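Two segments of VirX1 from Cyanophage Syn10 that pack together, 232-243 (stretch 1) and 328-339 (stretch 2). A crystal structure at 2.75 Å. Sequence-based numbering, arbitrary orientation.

Stretch 1, residues 232-243: LLGEFMGEAFSP
Stretch 2 328-339: IGHGKRTRAWVN

The strongest polar contacts between the two stretches converge on Glu-239. Its side chain (chi1 t, chi2 p, chi3 18°) brings the carboxylate to Arg-335, forming a bidentate salt bridge: NH2 of Arg-335 donates to OE1 of Glu-239 (3.1 Å), and NE of Arg-335 to OE2 of Glu-239 (3.1 Å). OE2 of Glu-239 also accepts a very short hydrogen bond from OG1 of Thr-334 (2.4 Å), whose chi1 is p. Arg-335 reaches the carboxylate edge-on with chi1 to chi3 m, t, m and chi4 170°.

Arg-333 turns instead to the backbone, its NH1 donating to O of Glu-239 (2.8 Å). With chi1 to chi4 of m, m, t and 180°, its guanidinium is sandwiched between CB of Phe-241 over one face and CA of Gly-234 over the other; NH1 of Arg-333 lies 3.7 Å and 3.6 Å from these atoms, respectively. Gly-234 suits this place because an ideal CB there would lie 2.8 Å from CZ of Arg-333.

Beyond Glu-239 the two stretches run as antiparallel strands, 241-243 against 331-333, with axes at 164° and 4.5 Å apart at closest approach. Ser-242 pairs with Lys-332 (CA atoms 5.4 Å apart) through N of Ser-242 to O of Lys-332 (2.7 Å) and N of Lys-332 to O of Ser-242 (3.0 Å). Phe-241/Arg-333 and Pro-243/Gly-331 are non-hydrogen-bonded pairs, with CA-CA distances of 4.3 and 4.1 Å. Proline therefore costs no cross-strand donor at its position. N of Thr-334 extends the pairing to O of Ala-240 (3.2 Å).

Phe-241 and Arg-333 share one sheet face, Ser-242 (chi1 m) and Lys-332 (chi1 p, then t throughout) the other. The Phe-241 ring (chi1 t, chi2 77°) reaches along the partner strand, placing CZ 3.4 Å from CA of Gly-331. Gly-331, at phi/psi 165/-156, leaves this space open: an ideal CB would clash with the ring, with O of Ser-242 and with CA of Pro-243.

At the other end, the helix that enters from earlier in the chain has a wider pi-type turn at 232-236, with N of Met-237 hydrogen-bonded to O of Leu-232 (2.9 Å). Gly-238 then leaves helical geometry at phi/psi 70/28, a positive phi that favours glycine. Leu-233 (chi1 t, chi2 p) and Met-237 (m, m, m) point toward stretch 2 and pack on buried Val-338 (chi1 t): CD1 of Leu-233 lies 3.7 Å from CG2 of Val-338, and CE of Met-237 3.4 Å from CG1 of Val-338. In total, 891 Å² is buried, summed over both sides.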

ATOM      1  N   LEU B 232       3.335  11.221 -35.285  1.00 58.06           N
ATOM      2  CA  LEU B 232       2.172  10.280 -35.330  1.00 57.63           C
ATOM      3  C   LEU B 232       1.387  10.351 -34.014  1.00 55.82           C
ATOM      4  O   LEU B 232       0.166  10.520 -34.065  1.00 55.36           O
ATOM      5  CB  LEU B 232       2.659   8.857 -35.628  1.00 57.15           C
ATOM      6  CG  LEU B 232       2.709   8.477 -37.111  1.00 59.61           C
ATOM      7  CD1 LEU B 232       3.533   9.454 -37.942  1.00 57.94           C
ATOM      8  CD2 LEU B 232       3.238   7.058 -37.271  1.00 59.69           C
ATOM      9  N   LEU B 233       2.062  10.244 -32.872  1.00 55.29           N
ATOM     10  CA  LEU B 233       1.397  10.184 -31.544  1.00 54.49           C
ATOM     11  C   LEU B 233       0.868  11.574 -31.182  1.00 54.31           C
ATOM     12  O   LEU B 233      -0.362  11.721 -30.974  1.00 51.59           O
ATOM     13  CB  LEU B 233       2.391   9.665 -30.500  1.00 52.95           C
ATOM     14  CG  LEU B 233       1.843   9.552 -29.079  1.00 53.53           C
ATOM     15  CD1 LEU B 233       0.508   8.821 -29.068  1.00 53.93           C
ATOM     16  CD2 LEU B 233       2.830   8.858 -28.159  1.00 53.72           C
ATOM     17  N   GLY B 234       1.779  12.545 -31.116  1.00 55.74           N
ATOM     18  CA  GLY B 234       1.496  13.932 -30.687  1.00 58.82           C
ATOM     19  C   GLY B 234       0.687  14.700 -31.727  1.00 60.62           C
ATOM     20  O   GLY B 234      -0.388  15.188 -31.353  1.00 63.05           O
ATOM     21  N   GLU B 235       1.180  14.814 -32.968  1.00 61.34           N
ATOM     22  CA  GLU B 235       0.559  15.659 -34.012  1.00 66.80           C
ATOM     23  C   GLU B 235      -0.678  14.941 -34.564  1.00 67.19           C
ATOM     24  O   GLU B 235      -1.791  15.426 -34.297  1.00 71.67           O
ATOM     25  CB  GLU B 235       1.541  16.074 -35.117  1.00 69.25           C
ATOM     26  CG  GLU B 235       0.934  17.179 -36.000  1.00 73.27           C
ATOM     27  CD  GLU B 235       1.781  17.740 -37.126  1.00 78.62           C
ATOM     28  OE1 GLU B 235       2.867  18.245 -36.817  1.00 84.21           O
ATOM     29  OE2 GLU B 235       1.344  17.699 -38.308  1.00 79.62           O
ATOM     30  N   PHE B 236      -0.511  13.840 -35.294  1.00 66.40           N
ATOM     31  CA  PHE B 236      -1.598  13.187 -36.069  1.00 66.14           C
ATOM     32  C   PHE B 236      -2.683  12.644 -35.126  1.00 64.83           C
ATOM     33  O   PHE B 236      -3.849  12.902 -35.438  1.00 63.32           O
ATOM     34  CB  PHE B 236      -1.063  12.074 -36.975  1.00 67.41           C
ATOM     35  CG  PHE B 236      -0.167  12.493 -38.116  1.00 69.01           C
ATOM     36  CD1 PHE B 236      -0.004  13.827 -38.465  1.00 69.74           C
ATOM     37  CD2 PHE B 236       0.475  11.528 -38.882  1.00 71.15           C
ATOM     38  CE1 PHE B 236       0.796  14.185 -39.542  1.00 70.23           C
ATOM     39  CE2 PHE B 236       1.275  11.888 -39.958  1.00 72.57           C
ATOM     40  CZ  PHE B 236       1.433  13.217 -40.289  1.00 71.15           C
ATOM     41  N   MET B 237      -2.329  11.915 -34.057  1.00 65.94           N
ATOM     42  CA  MET B 237      -3.302  11.309 -33.100  1.00 65.48           C
ATOM     43  C   MET B 237      -3.659  12.329 -32.010  1.00 62.99           C
ATOM     44  O   MET B 237      -4.611  12.080 -31.240  1.00 60.68           O
ATOM     45  CB  MET B 237      -2.753  10.033 -32.452  1.00 68.61           C
ATOM     46  CG  MET B 237      -2.658   8.831 -33.403  1.00 73.99           C
ATOM     47  SD  MET B 237      -4.231   8.230 -34.079  1.00 79.78           S
ATOM     48  CE  MET B 237      -5.156   8.186 -32.552  1.00 80.51           C
ATOM     49  N   GLY B 238      -2.913  13.431 -31.934  1.00 60.62           N
ATOM     50  CA  GLY B 238      -3.231  14.584 -31.074  1.00 58.97           C
ATOM     51  C   GLY B 238      -3.069  14.308 -29.592  1.00 56.79           C
ATOM     52  O   GLY B 238      -3.741  14.972 -28.819  1.00 56.81           O
ATOM     53  N   GLU B 239      -2.196  13.395 -29.184  1.00 58.77           N
ATOM     54  CA  GLU B 239      -2.047  13.060 -27.739  1.00 60.00           C
ATOM     55  C   GLU B 239      -1.321  14.204 -27.016  1.00 58.40           C
ATOM     56  O   GLU B 239      -0.223  14.606 -27.445  1.00 57.96           O
ATOM     57  CB  GLU B 239      -1.334  11.720 -27.528  1.00 61.14           C
ATOM     58  CG  GLU B 239      -1.584  11.124 -26.149  1.00 61.80           C
ATOM     59  CD  GLU B 239      -3.042  10.848 -25.812  1.00 63.41           C
ATOM     60  OE1 GLU B 239      -3.870  10.789 -26.749  1.00 63.80           O
ATOM     61  OE2 GLU B 239      -3.358  10.697 -24.621  1.00 63.79           O
ATOM     62  N   ALA B 240      -1.939  14.685 -25.939  1.00 57.37           N
ATOM     63  CA  ALA B 240      -1.461  15.773 -25.056  1.00 55.93           C
ATOM     64  C   ALA B 240      -0.076  15.436 -24.506  1.00 54.67           C
ATOM     65  O   ALA B 240       0.250  14.256 -24.430  1.00 55.48           O
ATOM     66  CB  ALA B 240      -2.449  15.966 -23.929  1.00 55.24           C
ATOM     67  N   PHE B 241       0.657  16.454 -24.064  1.00 54.15           N
ATOM     68  CA  PHE B 241       2.003  16.345 -23.460  1.00 53.54           C
ATOM     69  C   PHE B 241       1.978  16.902 -22.034  1.00 54.66           C
ATOM     70  O   PHE B 241       1.711  18.082 -21.873  1.00 54.66           O
ATOM     71  CB  PHE B 241       3.004  17.082 -24.352  1.00 54.57           C
ATOM     72  CG  PHE B 241       4.423  16.988 -23.873  1.00 56.01           C
ATOM     73  CD1 PHE B 241       5.166  15.830 -24.077  1.00 55.98           C
ATOM     74  CD2 PHE B 241       5.002  18.048 -23.184  1.00 57.07           C
ATOM     75  CE1 PHE B 241       6.462  15.734 -23.609  1.00 55.14           C
ATOM     76  CE2 PHE B 241       6.299  17.946 -22.707  1.00 57.71           C
ATOM     77  CZ  PHE B 241       7.011  16.785 -22.920  1.00 56.50           C
ATOM     78  N   SER B 242       2.273  16.075 -21.024  1.00 57.72           N
ATOM     79  CA  SER B 242       2.492  16.511 -19.615  1.00 57.04           C
ATOM     80  C   SER B 242       3.963  16.857 -19.413  1.00 56.40           C
ATOM     81  O   SER B 242       4.797  15.958 -19.386  1.00 54.24           O
ATOM     82  CB  SER B 242       2.079  15.458 -18.614  1.00 56.63           C
ATOM     83  OG  SER B 242       0.724  15.083 -18.773  1.00 56.82           O
ATOM     84  N   PRO B 243       4.334  18.145 -19.236  1.00 57.98           N
ATOM     85  CA  PRO B 243       5.724  18.510 -18.943  1.00 56.75           C
ATOM     86  C   PRO B 243       6.080  18.164 -17.484  1.00 54.81           C
ATOM     87  O   PRO B 243       5.169  18.030 -16.701  1.00 56.04           O
ATOM     88  CB  PRO B 243       5.747  20.023 -19.211  1.00 55.81           C
ATOM     89  CG  PRO B 243       4.356  20.462 -18.847  1.00 56.64           C
ATOM     90  CD  PRO B 243       3.451  19.320 -19.283  1.00 58.41           C
ATOM     91  N   ILE B 328      13.947  20.326 -26.005  1.00 76.38           N
ATOM     92  CA  ILE B 328      13.731  18.998 -25.374  1.00 79.33           C
ATOM     93  C   ILE B 328      12.291  18.971 -24.859  1.00 78.58           C
ATOM     94  O   ILE B 328      11.932  19.884 -24.060  1.00 80.35           O
ATOM     95  CB  ILE B 328      14.755  18.690 -24.263  1.00 79.47           C
ATOM     96  CG1 ILE B 328      14.810  19.773 -23.183  1.00 80.23           C
ATOM     97  CG2 ILE B 328      16.115  18.424 -24.886  1.00 78.12           C
ATOM     98  CD1 ILE B 328      15.241  19.247 -21.826  1.00 80.86           C
ATOM     99  N   GLY B 329      11.516  17.968 -25.299  1.00 73.83           N
ATOM    100  CA  GLY B 329      10.218  17.633 -24.702  1.00 72.09           C
ATOM    101  C   GLY B 329      10.392  16.967 -23.347  1.00 68.68           C
ATOM    102  O   GLY B 329      10.283  15.731 -23.340  1.00 72.95           O
ATOM    103  N   HIS B 330      10.613  17.740 -22.271  1.00 64.30           N
ATOM    104  CA  HIS B 330      10.930  17.220 -20.914  1.00 65.90           C
ATOM    105  C   HIS B 330       9.629  16.852 -20.185  1.00 66.18           C
ATOM    106  O   HIS B 330       9.080  17.688 -19.430  1.00 68.53           O
ATOM    107  CB  HIS B 330      11.785  18.213 -20.116  1.00 64.40           C
ATOM    108  CG  HIS B 330      12.630  17.562 -19.070  1.00 62.31           C
ATOM    109  ND1 HIS B 330      13.630  18.228 -18.421  1.00 59.88           N
ATOM    110  CD2 HIS B 330      12.649  16.304 -18.590  1.00 62.36           C
ATOM    111  CE1 HIS B 330      14.214  17.422 -17.562  1.00 60.95           C
ATOM    112  NE2 HIS B 330      13.635  16.235 -17.650  1.00 61.08           N
ATOM    113  N   GLY B 331       9.163  15.627 -20.418  1.00 62.63           N
ATOM    114  CA  GLY B 331       7.829  15.172 -20.001  1.00 63.99           C
ATOM    115  C   GLY B 331       7.448  13.897 -20.716  1.00 62.94           C
ATOM    116  O   GLY B 331       8.347  13.168 -21.169  1.00 66.38           O
ATOM    117  N   LYS B 332       6.146  13.649 -20.820  1.00 61.01           N
ATOM    118  CA  LYS B 332       5.562  12.435 -21.437  1.00 61.82           C
ATOM    119  C   LYS B 332       4.224  12.812 -22.066  1.00 58.96           C
ATOM    120  O   LYS B 332       3.543  13.713 -21.537  1.00 58.67           O
ATOM    121  CB  LYS B 332       5.294  11.374 -20.370  1.00 63.28           C
ATOM    122  CG  LYS B 332       4.728  11.968 -19.086  1.00 65.04           C
ATOM    123  CD  LYS B 332       3.989  11.022 -18.212  1.00 67.35           C
ATOM    124  CE  LYS B 332       3.124  11.768 -17.221  1.00 66.71           C
ATOM    125  NZ  LYS B 332       2.560  10.848 -16.200  1.00 70.71           N
ATOM    126  N   ARG B 333       3.859  12.120 -23.138  1.00 55.76           N
ATOM    127  CA  ARG B 333       2.465  12.082 -23.627  1.00 54.05           C
ATOM    128  C   ARG B 333       1.612  11.421 -22.533  1.00 53.48           C
ATOM    129  O   ARG B 333       2.147  10.600 -21.742  1.00 51.06           O
ATOM    130  CB  ARG B 333       2.393  11.321 -24.948  1.00 54.06           C
ATOM    131  CG  ARG B 333       3.289  11.875 -26.046  1.00 55.02           C
ATOM    132  CD  ARG B 333       2.782  13.210 -26.549  1.00 55.70           C
ATOM    133  NE  ARG B 333       3.815  13.993 -27.211  1.00 55.01           N
ATOM    134  CZ  ARG B 333       3.600  15.186 -27.737  1.00 55.75           C
ATOM    135  NH1 ARG B 333       2.388  15.715 -27.700  1.00 58.17           N
ATOM    136  NH2 ARG B 333       4.586  15.848 -28.300  1.00 56.33           N
ATOM    137  N   THR B 334       0.326  11.758 -22.485  1.00 52.92           N
ATOM    138  CA  THR B 334      -0.629  11.226 -21.474  1.00 51.61           C
ATOM    139  C   THR B 334      -0.852   9.729 -21.726  1.00 50.15           C
ATOM    140  O   THR B 334      -1.355   9.056 -20.826  1.00 48.36           O
ATOM    141  CB  THR B 334      -1.913  12.072 -21.473  1.00 51.37           C
ATOM    142  OG1 THR B 334      -2.504  12.042 -22.769  1.00 50.31           O
ATOM    143  CG2 THR B 334      -1.646  13.517 -21.125  1.00 51.93           C
ATOM    144  N   ARG B 335      -0.500   9.249 -22.923  1.00 49.96           N
ATOM    145  CA  ARG B 335      -0.556   7.822 -23.308  1.00 50.62           C
ATOM    146  C   ARG B 335       0.480   7.557 -24.394  1.00 53.60           C
ATOM    147  O   ARG B 335       0.699   8.448 -25.234  1.00 55.54           O
ATOM    148  CB  ARG B 335      -1.930   7.454 -23.859  1.00 50.92           C
ATOM    149  CG  ARG B 335      -3.011   7.318 -22.801  1.00 52.02           C
ATOM    150  CD  ARG B 335      -4.336   6.914 -23.416  1.00 52.27           C
ATOM    151  NE  ARG B 335      -4.759   7.899 -24.394  1.00 53.00           N
ATOM    152  CZ  ARG B 335      -5.771   7.749 -25.232  1.00 54.47           C
ATOM    153  NH1 ARG B 335      -6.525   6.666 -25.188  1.00 56.03           N
ATOM    154  NH2 ARG B 335      -6.057   8.705 -26.091  1.00 55.66           N
ATOM    155  N   ALA B 336       1.057   6.355 -24.392  1.00 55.75           N
ATOM    156  CA  ALA B 336       2.059   5.887 -25.373  1.00 56.81           C
ATOM    157  C   ALA B 336       1.356   5.182 -26.540  1.00 58.47           C
ATOM    158  O   ALA B 336       1.753   5.409 -27.711  1.00 60.32           O
ATOM    159  CB  ALA B 336       3.015   4.963 -24.680  1.00 57.04           C
ATOM    160  N   TRP B 337       0.354   4.351 -26.222  1.00 57.14           N
ATOM    161  CA  TRP B 337      -0.451   3.586 -27.205  1.00 54.99           C
ATOM    162  C   TRP B 337      -1.824   4.240 -27.340  1.00 54.59           C
ATOM    163  O   TRP B 337      -2.612   4.154 -26.388  1.00 55.20           O
ATOM    164  CB  TRP B 337      -0.558   2.131 -26.759  1.00 55.86           C
ATOM    165  CG  TRP B 337      -0.883   1.175 -27.867  1.00 55.20           C
ATOM    166  CD1 TRP B 337      -1.617   1.417 -28.993  1.00 54.96           C
ATOM    167  CD2 TRP B 337      -0.484  -0.202 -27.931  1.00 54.62           C
ATOM    168  NE1 TRP B 337      -1.702   0.286 -29.754  1.00 55.42           N
ATOM    169  CE2 TRP B 337      -1.012  -0.723 -29.132  1.00 54.95           C
ATOM    170  CE3 TRP B 337       0.272  -1.033 -27.101  1.00 53.95           C
ATOM    171  CZ2 TRP B 337      -0.808  -2.049 -29.518  1.00 55.58           C
ATOM    172  CZ3 TRP B 337       0.474  -2.338 -27.489  1.00 54.80           C
ATOM    173  CH2 TRP B 337      -0.074  -2.845 -28.669  1.00 55.16           C
ATOM    174  N   VAL B 338      -2.068   4.902 -28.470  1.00 55.84           N
ATOM    175  CA  VAL B 338      -3.348   5.600 -28.778  1.00 59.03           C
ATOM    176  C   VAL B 338      -3.852   5.059 -30.114  1.00 61.41           C
ATOM    177  O   VAL B 338      -3.083   5.126 -31.099  1.00 64.83           O
ATOM    178  CB  VAL B 338      -3.141   7.125 -28.840  1.00 58.38           C
ATOM    179  CG1 VAL B 338      -4.391   7.848 -29.303  1.00 57.00           C
ATOM    180  CG2 VAL B 338      -2.662   7.670 -27.516  1.00 58.76           C
ATOM    181  N   ASN B 339      -5.089   4.569 -30.153  1.00 61.77           N
ATOM    182  CA  ASN B 339      -5.644   3.842 -31.319  1.00 61.29           C
ATOM    183  C   ASN B 339      -4.575   2.865 -31.799  1.00 59.69           C
ATOM    184  O   ASN B 339      -4.002   2.187 -30.919  1.00 59.80           O
ATOM    185  CB  ASN B 339      -6.143   4.837 -32.364  1.00 62.06           C
ATOM    186  CG  ASN B 339      -7.281   5.647 -31.807  1.00 63.40           C
ATOM    187  OD1 ASN B 339      -7.171   6.851 -31.667  1.00 66.29           O
ATOM    188  ND2 ASN B 339      -8.345   4.969 -31.414  1.00 65.89           N
TER